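Local coordinates for protein processed glycerol phosphate lipoteichoic acid synthase 2 (Bacillus subtilis, PDB 2W8D) that belongs to the sulfatase family of the alkaline phosphatase clan and holds a magnesium ion in its alpha/beta domain, at residues A[71-77]-A[288-294]; A[55-60]-A[228-232]; A[306-312]-A[340-344]. Numbering follows the deposited sequence.

Interaction 1 of 3, residues A[71-77]-A[288-294]; sequences YFDNFFH and QRVPLFI
Residues 71-77 and 288-294 run antiparallel. Tyr71 and Phe293 form a non-hydrogen-bonded pair (CA-CA 4.8 Å), and Phe72 N donates to Leu292 O at 3.2 Å. At Asp73 and Asn74 (psi -3° and 50°) the chain swings away, then returns so that Val290 N meets Phe75 O at 3.0 Å and the CA atoms of Phe76 and Arg289 come within 4.5 Å. A water fills the gap, accepting from Phe75 N at 3.2 Å and lying 3.1 Å from Phe72 O and 2.7 Å from Val290 O. Flat rings suit the crowded sheet face where Tyr71 (t) and Phe293 (m) make an offset stack with centroids 4.8 Å apart. Leu292 CB sits 4.0 Å from the Phe75 ring centroid in a CH-pi contact. Arg289 is long enough to do two jobs: its CG lies over the Phe76 ring, 3.9 Å from the centroid, and its NE reaches Asn74 OD1 at 2.7 Å. His77 NE2 donates to Gln288 OE1 at 2.7 Å. This interrupted antiparallel pairing is part of the large mixed sheet of this alkaline phosphatase-type fold; Tyr71 and Phe293 pack on helix 58-65, Phe75 and Ile294 on helix 313-320.

Interaction 2 of 3, residues A[55-60]-A[228-232]; sequences EVTPFL and AHYLD
Val56 (psi -47°) and Thr57 (-119/64) turn the chain into helix 58-65, whose first turn meets the side of helix 219-244 at residues 228-232. The closest CA pairs are Val56 with His229 (5.2 Å) and Thr57 with Asp232 (5.3 Å). Although Thr57 holds the N-cap position, its side chain makes no capping bond. Asp232 (chi1 t) from the other helix supplies the acceptors: OD2 takes Phe59 N at 2.8 Å and OD1 takes Leu60 N at 2.9 Å. Pro58, with no amide hydrogen to satisfy, is well suited to this first turn. In the alkaline phosphatase-type alpha/beta fold this joins two helices that accompany the central sheet, a carboxylate also suiting the positive end of a helix dipole. One residue before Thr57, Val56 O accepts from His229 ND1 at 3.0 Å; the imidazole also stacks on Phe211. Asp232 N stays in its own helix, bonded to Ala228 O at 2.9 Å. Beside these polar links, Val56 CG1 rests 3.9 Å from the small Ala228 CB.

Interaction 3 of 3, residues A[306-312]-A[340-344]; sequences KYAGDVD and HREVI
Here the edge of the main alpha/beta sheet, through strand 308-309, meets the approach to the small antiparallel sheet that begins with strand 344-345, a C-terminal element of the kind seen in sulfatase-type folds. Residues 306-308 are extended; residues 310-312 take helical phi/psi angles without yet forming a regular helix, and Asp312 folds back so that its N donates to Gly309 O at 3.0 Å and its OD2 accepts from Gly309 N at 2.9 Å. The loop 340-344 runs alongside, with Tyr307 and Glu342 CA atoms 4.9 Å apart and those of Gly309 and Ile344 6.1 Å apart. First comes His340 (chi1 t), whose ring can serve both its nitrogens: NE2 donates to Tyr307 O at 2.9 Å, ND1 bonds to Ser333. Beside the ring, Lys306 CD lies 3.8 Å from His340 CD2, while the lysine's NZ goes on to Ile335 O. Arg341 starts away from residues 306-312, but its p, p rotamer bends the guanidinium back to Asp312 in a salt bridge: NH2 to OD1 at 2.8 Å and NH1 to OD2 at 3.0 Å. Glu388 of helix 380-397 is a second salt-bridge partner of Arg341, so the guanidinium is shared between two acids. Glu342 then uses its length to bring OE2 within 2.8 Å of Tyr307 N, accepting its hydrogen. Val343 faces helix 380-397 instead. Last, the branched apolar Ile344 lies with CG1 3.9 Å from Tyr307 CB, and its CG2 comes 3.7 Å from Gly309 N, so close that a CB on residue 309 would clash with it.

Overall arrangement
Interactions 1 and 2 interlock along the chain: their segments come in the order 55-60, 71-77, 228-232, 288-294, and interaction 3 follows with 306-312 and 340-344. In space interaction 1 is the middle one, its centre about 16 Å from that of interaction 2 and about 10 Å from that of interaction 3, whereas the centres of the outer two lie about 26 Å apart, with their nearest atoms about 14 Å apart. Helix 58-65 leads directly into strand 70-76, and Phe293 CE1 packs 3.5 Å from Leu60 O. On the other flank strands 70-76 and 308-309 are parallel neighbours in the same sheet. Together the contacts join a flanking helix pair, the central sheet and the approach to the C-terminal sheet within the one chain.

Interaction 1 of 3, residues A[71-77]-A[288-294]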
loop_
_atom_site.group_PDB
_atom_site.type_symbol
_atom_site.label_atom_id
_atom_site.label_comp_id
_atom_site.label_asym_id
_atom_site.label_seq_id
_atom_site.Cartn_x
_atom_site.Cartn_y
_atom_site.Cartn_z
ATOM N N TYR A 71 -6.658 6.234 -10.675
ATOM C CA TYR A 71 -7.304 5.318 -9.754
ATOM C C TYR A 71 -7.232 3.911 -10.361
ATOM O O TYR A 71 -7.468 3.750 -11.557
ATOM C CB TYR A 71 -8.759 5.734 -9.501
ATOM C CG TYR A 71 -9.523 4.712 -8.675
ATOM C CD1 TYR A 71 -9.110 4.411 -7.375
ATOM C CD2 TYR A 71 -10.628 4.035 -9.198
ATOM C CE1 TYR A 71 -9.782 3.481 -6.613
ATOM C CE2 TYR A 71 -11.317 3.066 -8.439
ATOM C CZ TYR A 71 -10.875 2.802 -7.151
ATOM O OH TYR A 71 -11.502 1.865 -6.362
ATOM N N PHE A 72 -6.875 2.928 -9.532
ATOM C CA PHE A 72 -6.707 1.539 -9.933
ATOM C C PHE A 72 -7.733 0.690 -9.178
ATOM O O PHE A 72 -7.633 0.539 -7.949
ATOM C CB PHE A 72 -5.280 1.044 -9.608
ATOM C CG PHE A 72 -4.173 1.948 -10.132
ATOM C CD1 PHE A 72 -3.500 1.644 -11.312
ATOM C CD2 PHE A 72 -3.802 3.090 -9.442
ATOM C CE1 PHE A 72 -2.486 2.470 -11.793
ATOM C CE2 PHE A 72 -2.785 3.918 -9.921
ATOM C CZ PHE A 72 -2.131 3.602 -11.098
ATOM N N ASP A 73 -8.703 0.130 -9.919
ATOM C CA ASP A 73 -9.820 -0.627 -9.351
ATOM C C ASP A 73 -9.628 -2.169 -9.341
ATOM O O ASP A 73 -10.484 -2.931 -8.842
ATOM C CB ASP A 73 -11.127 -0.221 -10.056
ATOM C CG ASP A 73 -11.134 -0.587 -11.530
ATOM O OD1 ASP A 73 -10.098 -0.525 -12.211
ATOM O OD2 ASP A 73 -12.190 -0.942 -12.036
ATOM N N ASN A 74 -8.513 -2.618 -9.899
ATOM C CA ASN A 74 -8.104 -4.005 -9.787
ATOM C C ASN A 74 -6.713 -4.153 -9.131
ATOM O O ASN A 74 -5.835 -4.847 -9.625
ATOM C CB ASN A 74 -8.151 -4.662 -11.149
ATOM C CG ASN A 74 -9.538 -4.766 -11.687
ATOM O OD1 ASN A 74 -10.471 -5.165 -10.981
ATOM N ND2 ASN A 74 -9.692 -4.439 -12.949
ATOM N N PHE A 75 -6.542 -3.487 -8.001
ATOM C CA PHE A 75 -5.290 -3.482 -7.273
ATOM C C PHE A 75 -5.510 -4.263 -5.972
ATOM O O PHE A 75 -6.492 -4.061 -5.297
ATOM C CB PHE A 75 -4.852 -2.030 -7.017
ATOM C CG PHE A 75 -3.680 -1.904 -6.105
ATOM C CD1 PHE A 75 -2.382 -2.044 -6.588
ATOM C CD2 PHE A 75 -3.867 -1.641 -4.766
ATOM C CE1 PHE A 75 -1.287 -1.930 -5.741
ATOM C CE2 PHE A 75 -2.779 -1.530 -3.893
ATOM C CZ PHE A 75 -1.504 -1.673 -4.370
ATOM N N PHE A 76 -4.615 -5.179 -5.659
ATOM C CA PHE A 76 -4.806 -6.111 -4.581
ATOM C C PHE A 76 -3.737 -5.952 -3.492
ATOM O O PHE A 76 -2.543 -5.817 -3.792
ATOM C CB PHE A 76 -4.786 -7.555 -5.144
ATOM C CG PHE A 76 -5.943 -7.855 -6.081
ATOM C CD1 PHE A 76 -7.062 -8.568 -5.626
ATOM C CD2 PHE A 76 -5.918 -7.422 -7.418
ATOM C CE1 PHE A 76 -8.153 -8.831 -6.485
ATOM C CE2 PHE A 76 -6.998 -7.687 -8.280
ATOM C CZ PHE A 76 -8.111 -8.389 -7.808
ATOM N N HIS A 77 -4.141 -6.045 -2.225
ATOM C CA HIS A 77 -3.120 -6.172 -1.163
ATOM C C HIS A 77 -2.447 -7.563 -1.241
ATOM O O HIS A 77 -3.061 -8.536 -1.650
ATOM C CB HIS A 77 -3.708 -5.910 0.225
ATOM C CG HIS A 77 -4.463 -7.075 0.782
ATOM N ND1 HIS A 77 -3.854 -8.060 1.539
ATOM C CD2 HIS A 77 -5.771 -7.422 0.683
ATOM C CE1 HIS A 77 -4.755 -8.964 1.882
ATOM N NE2 HIS A 77 -5.922 -8.609 1.362
ATOM N N GLN A 288 -10.529 -8.709 -1.924
ATOM C CA GLN A 288 -9.176 -8.332 -1.536
ATOM C C GLN A 288 -8.680 -7.158 -2.378
ATOM O O GLN A 288 -7.555 -6.727 -2.198
ATOM C CB GLN A 288 -8.214 -9.528 -1.624
ATOM C CG GLN A 288 -8.656 -10.775 -0.781
ATOM C CD GLN A 288 -9.063 -10.441 0.649
ATOM O OE1 GLN A 288 -8.240 -9.954 1.439
ATOM N NE2 GLN A 288 -10.334 -10.680 0.994
ATOM N N ARG A 289 -9.513 -6.648 -3.308
ATOM C CA ARG A 289 -9.205 -5.373 -3.936
ATOM C C ARG A 289 -9.132 -4.287 -2.835
ATOM O O ARG A 289 -10.043 -4.175 -2.000
ATOM C CB ARG A 289 -10.256 -5.007 -4.996
ATOM C CG ARG A 289 -10.057 -5.677 -6.366
ATOM C CD ARG A 289 -11.256 -5.434 -7.276
ATOM N NE ARG A 289 -11.112 -6.153 -8.549
ATOM C CZ ARG A 289 -11.421 -7.443 -8.745
ATOM N NH1 ARG A 289 -11.901 -8.186 -7.759
ATOM N NH2 ARG A 289 -11.254 -7.998 -9.936
ATOM N N VAL A 290 -8.028 -3.546 -2.819
ATOM C CA VAL A 290 -7.904 -2.298 -2.057
ATOM C C VAL A 290 -7.647 -1.109 -3.007
ATOM O O VAL A 290 -6.996 -1.258 -4.051
ATOM C CB VAL A 290 -6.812 -2.357 -0.952
ATOM C CG1 VAL A 290 -7.097 -3.532 0.035
ATOM C CG2 VAL A 290 -5.448 -2.525 -1.560
ATOM N N PRO A 291 -8.176 0.071 -2.653
ATOM C CA PRO A 291 -8.008 1.191 -3.576
ATOM C C PRO A 291 -6.568 1.684 -3.598
ATOM O O PRO A 291 -5.852 1.526 -2.606
ATOM C CB PRO A 291 -8.954 2.271 -3.039
ATOM C CG PRO A 291 -9.205 1.916 -1.596
ATOM C CD PRO A 291 -8.879 0.425 -1.411
ATOM N N LEU A 292 -6.147 2.194 -4.757
ATOM C CA LEU A 292 -4.862 2.817 -4.932
ATOM C C LEU A 292 -5.139 4.081 -5.712
ATOM O O LEU A 292 -5.773 4.018 -6.755
ATOM C CB LEU A 292 -3.899 1.923 -5.707
ATOM C CG LEU A 292 -2.611 2.672 -6.111
ATOM C CD1 LEU A 292 -1.710 3.125 -4.911
ATOM C CD2 LEU A 292 -1.772 1.846 -7.089
ATOM N N PHE A 293 -4.692 5.213 -5.188
ATOM C CA PHE A 293 -4.852 6.516 -5.853
ATOM C C PHE A 293 -3.452 7.107 -6.016
ATOM O O PHE A 293 -2.643 6.997 -5.098
ATOM C CB PHE A 293 -5.667 7.493 -4.980
ATOM C CG PHE A 293 -7.082 7.086 -4.760
ATOM C CD1 PHE A 293 -8.071 7.507 -5.624
ATOM C CD2 PHE A 293 -7.439 6.279 -3.677
ATOM C CE1 PHE A 293 -9.413 7.125 -5.429
ATOM C CE2 PHE A 293 -8.762 5.922 -3.474
ATOM C CZ PHE A 293 -9.752 6.352 -4.365
ATOM N N ILE A 294 -3.158 7.681 -7.183
ATOM C CA ILE A 294 -1.924 8.423 -7.380
ATOM C C ILE A 294 -2.279 9.760 -8.046
ATOM O O ILE A 294 -2.764 9.780 -9.181
ATOM C CB ILE A 294 -0.907 7.694 -8.304
ATOM C CG1 ILE A 294 -0.450 6.365 -7.734
ATOM C CG2 ILE A 294 0.296 8.556 -8.545
ATOM C CD1 ILE A 294 0.355 5.577 -8.723
HETATM O O HOH W 1 -8.541 -1.758 -6.152
#

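Interaction 2 of 3, residues A[55-60]-A[228-232]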
loop_
_atom_site.group_PDB
_atom_site.type_symbol
_atom_site.label_atom_id
_atom_site.label_comp_id
_atom_site.label_asym_id
_atom_site.label_seq_id
_atom_site.Cartn_x
_atom_site.Cartn_y
_atom_site.Cartn_z
ATOM N N GLU A 55 -23.293 8.647 0.312
ATOM C CA GLU A 55 -22.018 8.026 -0.001
ATOM C C GLU A 55 -21.184 7.846 1.252
ATOM O O GLU A 55 -21.204 8.680 2.153
ATOM C CB GLU A 55 -21.275 8.865 -1.013
ATOM C CG GLU A 55 -21.984 8.978 -2.357
ATOM C CD GLU A 55 -21.390 10.060 -3.224
ATOM O OE1 GLU A 55 -20.160 10.032 -3.453
ATOM O OE2 GLU A 55 -22.156 10.949 -3.671
ATOM N N VAL A 56 -20.453 6.738 1.307
ATOM C CA VAL A 56 -19.649 6.401 2.455
ATOM C C VAL A 56 -18.331 7.131 2.323
ATOM O O VAL A 56 -17.855 7.729 3.285
ATOM C CB VAL A 56 -19.386 4.866 2.564
ATOM C CG1 VAL A 56 -18.411 4.583 3.724
ATOM C CG2 VAL A 56 -20.689 4.094 2.747
ATOM N N THR A 57 -17.715 7.081 1.147
ATOM C CA THR A 57 -16.428 7.792 0.974
ATOM C C THR A 57 -16.459 8.915 -0.120
ATOM O O THR A 57 -15.770 8.810 -1.147
ATOM C CB THR A 57 -15.272 6.792 0.762
ATOM O OG1 THR A 57 -15.554 5.962 -0.367
ATOM C CG2 THR A 57 -15.110 5.876 1.985
ATOM N N PRO A 58 -17.275 9.982 0.092
ATOM C CA PRO A 58 -17.468 10.960 -0.994
ATOM C C PRO A 58 -16.193 11.647 -1.518
ATOM O O PRO A 58 -16.120 11.962 -2.718
ATOM C CB PRO A 58 -18.425 12.026 -0.376
ATOM C CG PRO A 58 -18.250 11.898 1.125
ATOM C CD PRO A 58 -18.070 10.342 1.280
ATOM N N PHE A 59 -15.200 11.901 -0.665
ATOM C CA PHE A 59 -13.964 12.492 -1.205
ATOM C C PHE A 59 -13.200 11.533 -2.116
ATOM O O PHE A 59 -12.761 11.912 -3.209
ATOM C CB PHE A 59 -13.024 13.021 -0.117
ATOM C CG PHE A 59 -11.964 13.937 -0.650
ATOM C CD1 PHE A 59 -12.311 15.215 -1.128
ATOM C CD2 PHE A 59 -10.635 13.510 -0.724
ATOM C CE1 PHE A 59 -11.332 16.115 -1.622
ATOM C CE2 PHE A 59 -9.644 14.358 -1.222
ATOM C CZ PHE A 59 -9.989 15.697 -1.667
ATOM N N LEU A 60 -13.070 10.293 -1.656
ATOM C CA LEU A 60 -12.317 9.270 -2.377
ATOM C C LEU A 60 -13.031 8.983 -3.681
ATOM O O LEU A 60 -12.381 8.849 -4.719
ATOM C CB LEU A 60 -12.114 8.016 -1.515
ATOM C CG LEU A 60 -11.183 8.269 -0.293
ATOM C CD1 LEU A 60 -10.981 7.018 0.615
ATOM C CD2 LEU A 60 -9.810 8.864 -0.638
ATOM N N ALA A 228 -15.065 4.357 8.142
ATOM C CA ALA A 228 -14.614 4.629 6.774
ATOM C C ALA A 228 -14.994 6.081 6.371
ATOM O O ALA A 228 -14.202 6.784 5.751
ATOM C CB ALA A 228 -15.200 3.627 5.785
ATOM N N HIS A 229 -16.195 6.505 6.730
ATOM C CA HIS A 229 -16.683 7.849 6.414
ATOM C C HIS A 229 -15.791 8.853 7.135
ATOM O O HIS A 229 -15.380 9.818 6.535
ATOM C CB HIS A 229 -18.170 7.997 6.813
ATOM C CG HIS A 229 -18.792 9.324 6.460
ATOM N ND1 HIS A 229 -19.155 9.667 5.175
ATOM C CD2 HIS A 229 -19.155 10.374 7.238
ATOM C CE1 HIS A 229 -19.707 10.871 5.177
ATOM N NE2 HIS A 229 -19.723 11.316 6.418
ATOM N N TYR A 230 -15.441 8.578 8.396
ATOM C CA TYR A 230 -14.518 9.417 9.141
ATOM C C TYR A 230 -13.119 9.528 8.458
ATOM O O TYR A 230 -12.551 10.648 8.330
ATOM C CB TYR A 230 -14.426 8.948 10.611
ATOM C CG TYR A 230 -13.457 9.757 11.455
ATOM C CD1 TYR A 230 -13.876 10.912 12.122
ATOM C CD2 TYR A 230 -12.112 9.394 11.542
ATOM C CE1 TYR A 230 -12.985 11.665 12.877
ATOM C CE2 TYR A 230 -11.222 10.118 12.278
ATOM C CZ TYR A 230 -11.665 11.269 12.936
ATOM O OH TYR A 230 -10.785 11.988 13.663
ATOM N N LEU A 231 -12.565 8.388 8.049
ATOM C CA LEU A 231 -11.318 8.328 7.272
ATOM C C LEU A 231 -11.413 9.247 6.035
ATOM O O LEU A 231 -10.505 10.023 5.757
ATOM C CB LEU A 231 -11.011 6.878 6.839
ATOM C CG LEU A 231 -9.690 6.631 6.081
ATOM C CD1 LEU A 231 -8.484 7.382 6.691
ATOM C CD2 LEU A 231 -9.320 5.153 5.978
ATOM N N ASP A 232 -12.521 9.148 5.320
ATOM C CA ASP A 232 -12.731 9.948 4.128
ATOM C C ASP A 232 -12.723 11.472 4.394
ATOM O O ASP A 232 -12.131 12.221 3.645
ATOM C CB ASP A 232 -14.030 9.545 3.465
ATOM C CG ASP A 232 -14.225 10.201 2.122
ATOM O OD1 ASP A 232 -13.546 9.724 1.176
ATOM O OD2 ASP A 232 -15.060 11.157 2.012
#

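Interaction 3 of 3, residues A[306-312]-A[340-344]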
loop_
_atom_site.group_PDB
_atom_site.type_symbol
_atom_site.label_atom_id
_atom_site.label_comp_id
_atom_site.label_asym_id
_atom_site.label_seq_id
_atom_site.Cartn_x
_atom_site.Cartn_y
_atom_site.Cartn_z
ATOM N N LYS A 306 -5.809 -2.312 -15.251
ATOM C CA LYS A 306 -4.817 -3.362 -15.161
ATOM C C LYS A 306 -4.774 -3.971 -13.751
ATOM O O LYS A 306 -4.765 -3.260 -12.760
ATOM C CB LYS A 306 -3.440 -2.801 -15.498
ATOM C CG LYS A 306 -3.287 -2.377 -16.951
ATOM C CD LYS A 306 -1.835 -2.093 -17.204
ATOM C CE LYS A 306 -1.595 -1.396 -18.537
ATOM N NZ LYS A 306 -0.169 -0.930 -18.523
ATOM N N TYR A 307 -4.759 -5.293 -13.687
ATOM C CA TYR A 307 -4.523 -6.043 -12.440
ATOM C C TYR A 307 -3.124 -5.701 -11.935
ATOM O O TYR A 307 -2.208 -5.568 -12.739
ATOM C CB TYR A 307 -4.735 -7.542 -12.698
ATOM C CG TYR A 307 -6.208 -7.885 -12.735
ATOM C CD1 TYR A 307 -7.069 -7.326 -13.682
ATOM C CD2 TYR A 307 -6.750 -8.722 -11.778
ATOM C CE1 TYR A 307 -8.463 -7.627 -13.676
ATOM C CE2 TYR A 307 -8.105 -9.037 -11.760
ATOM C CZ TYR A 307 -8.945 -8.493 -12.684
ATOM O OH TYR A 307 -10.251 -8.851 -12.579
ATOM N N ALA A 308 -2.993 -5.500 -10.619
ATOM C CA ALA A 308 -1.752 -5.073 -9.987
ATOM C C ALA A 308 -1.773 -5.394 -8.503
ATOM O O ALA A 308 -2.834 -5.473 -7.924
ATOM C CB ALA A 308 -1.545 -3.543 -10.189
ATOM N N GLY A 309 -0.609 -5.524 -7.869
ATOM C CA GLY A 309 -0.535 -5.731 -6.416
ATOM C C GLY A 309 0.392 -4.748 -5.710
ATOM O O GLY A 309 1.053 -3.952 -6.359
ATOM N N ASP A 310 0.417 -4.783 -4.380
ATOM C CA ASP A 310 1.300 -3.934 -3.581
ATOM C C ASP A 310 2.728 -3.766 -4.104
ATOM O O ASP A 310 3.233 -2.663 -4.022
ATOM C CB ASP A 310 1.433 -4.481 -2.152
ATOM C CG ASP A 310 0.227 -4.230 -1.326
ATOM O OD1 ASP A 310 -0.476 -3.193 -1.556
ATOM O OD2 ASP A 310 -0.034 -5.099 -0.462
ATOM N N VAL A 311 3.383 -4.845 -4.587
ATOM C CA VAL A 311 4.812 -4.801 -4.973
ATOM C C VAL A 311 5.029 -3.965 -6.252
ATOM O O VAL A 311 6.167 -3.594 -6.596
ATOM C CB VAL A 311 5.445 -6.225 -5.146
ATOM C CG1 VAL A 311 5.562 -6.991 -3.782
ATOM C CG2 VAL A 311 4.694 -7.035 -6.169
ATOM N N ASP A 312 3.932 -3.667 -6.950
ATOM C CA ASP A 312 4.001 -2.854 -8.154
ATOM C C ASP A 312 4.061 -1.345 -7.885
ATOM O O ASP A 312 4.423 -0.595 -8.776
ATOM C CB ASP A 312 2.816 -3.146 -9.084
ATOM C CG ASP A 312 2.686 -4.619 -9.449
ATOM O OD1 ASP A 312 3.693 -5.348 -9.456
ATOM O OD2 ASP A 312 1.570 -5.032 -9.795
ATOM N N HIS A 340 3.545 -4.464 -18.465
ATOM C CA HIS A 340 3.173 -4.774 -17.065
ATOM C C HIS A 340 2.463 -6.121 -16.906
ATOM O O HIS A 340 1.422 -6.321 -17.534
ATOM C CB HIS A 340 2.303 -3.643 -16.479
ATOM C CG HIS A 340 1.660 -3.977 -15.165
ATOM N ND1 HIS A 340 2.382 -4.190 -14.006
ATOM C CD2 HIS A 340 0.359 -4.130 -14.827
ATOM C CE1 HIS A 340 1.549 -4.456 -13.016
ATOM N NE2 HIS A 340 0.314 -4.411 -13.487
ATOM N N ARG A 341 3.012 -7.022 -16.074
ATOM C CA ARG A 341 2.387 -8.347 -15.847
ATOM C C ARG A 341 1.136 -8.241 -14.985
ATOM O O ARG A 341 1.091 -7.434 -14.078
ATOM C CB ARG A 341 3.383 -9.390 -15.305
ATOM C CG ARG A 341 3.907 -9.162 -13.864
ATOM C CD ARG A 341 2.998 -9.795 -12.791
ATOM N NE ARG A 341 3.476 -9.486 -11.441
ATOM C CZ ARG A 341 3.220 -8.360 -10.774
ATOM N NH1 ARG A 341 2.477 -7.399 -11.319
ATOM N NH2 ARG A 341 3.732 -8.182 -9.563
ATOM N N GLU A 342 0.113 -9.045 -15.268
ATOM C CA GLU A 342 -1.158 -8.915 -14.566
ATOM C C GLU A 342 -1.575 -10.151 -13.794
ATOM O O GLU A 342 -2.702 -10.236 -13.334
ATOM C CB GLU A 342 -2.247 -8.525 -15.545
ATOM C CG GLU A 342 -2.081 -7.094 -16.032
ATOM C CD GLU A 342 -3.257 -6.600 -16.846
ATOM O OE1 GLU A 342 -3.127 -6.535 -18.089
ATOM O OE2 GLU A 342 -4.304 -6.286 -16.250
ATOM N N VAL A 343 -0.665 -11.098 -13.632
ATOM C CA VAL A 343 -0.915 -12.277 -12.848
ATOM C C VAL A 343 -0.409 -11.926 -11.431
ATOM O O VAL A 343 0.793 -11.824 -11.218
ATOM C CB VAL A 343 -0.155 -13.501 -13.432
ATOM C CG1 VAL A 343 -0.500 -14.744 -12.677
ATOM C CG2 VAL A 343 -0.485 -13.713 -14.950
ATOM N N ILE A 344 -1.330 -11.735 -10.479
ATOM C CA ILE A 344 -0.995 -11.094 -9.209
ATOM C C ILE A 344 -0.888 -12.127 -8.109
ATOM O O ILE A 344 -1.885 -12.710 -7.714
ATOM C CB ILE A 344 -2.008 -9.984 -8.803
ATOM C CG1 ILE A 344 -2.372 -9.046 -9.981
ATOM C CG2 ILE A 344 -1.473 -9.150 -7.658
ATOM C CD1 ILE A 344 -1.193 -8.424 -10.668
#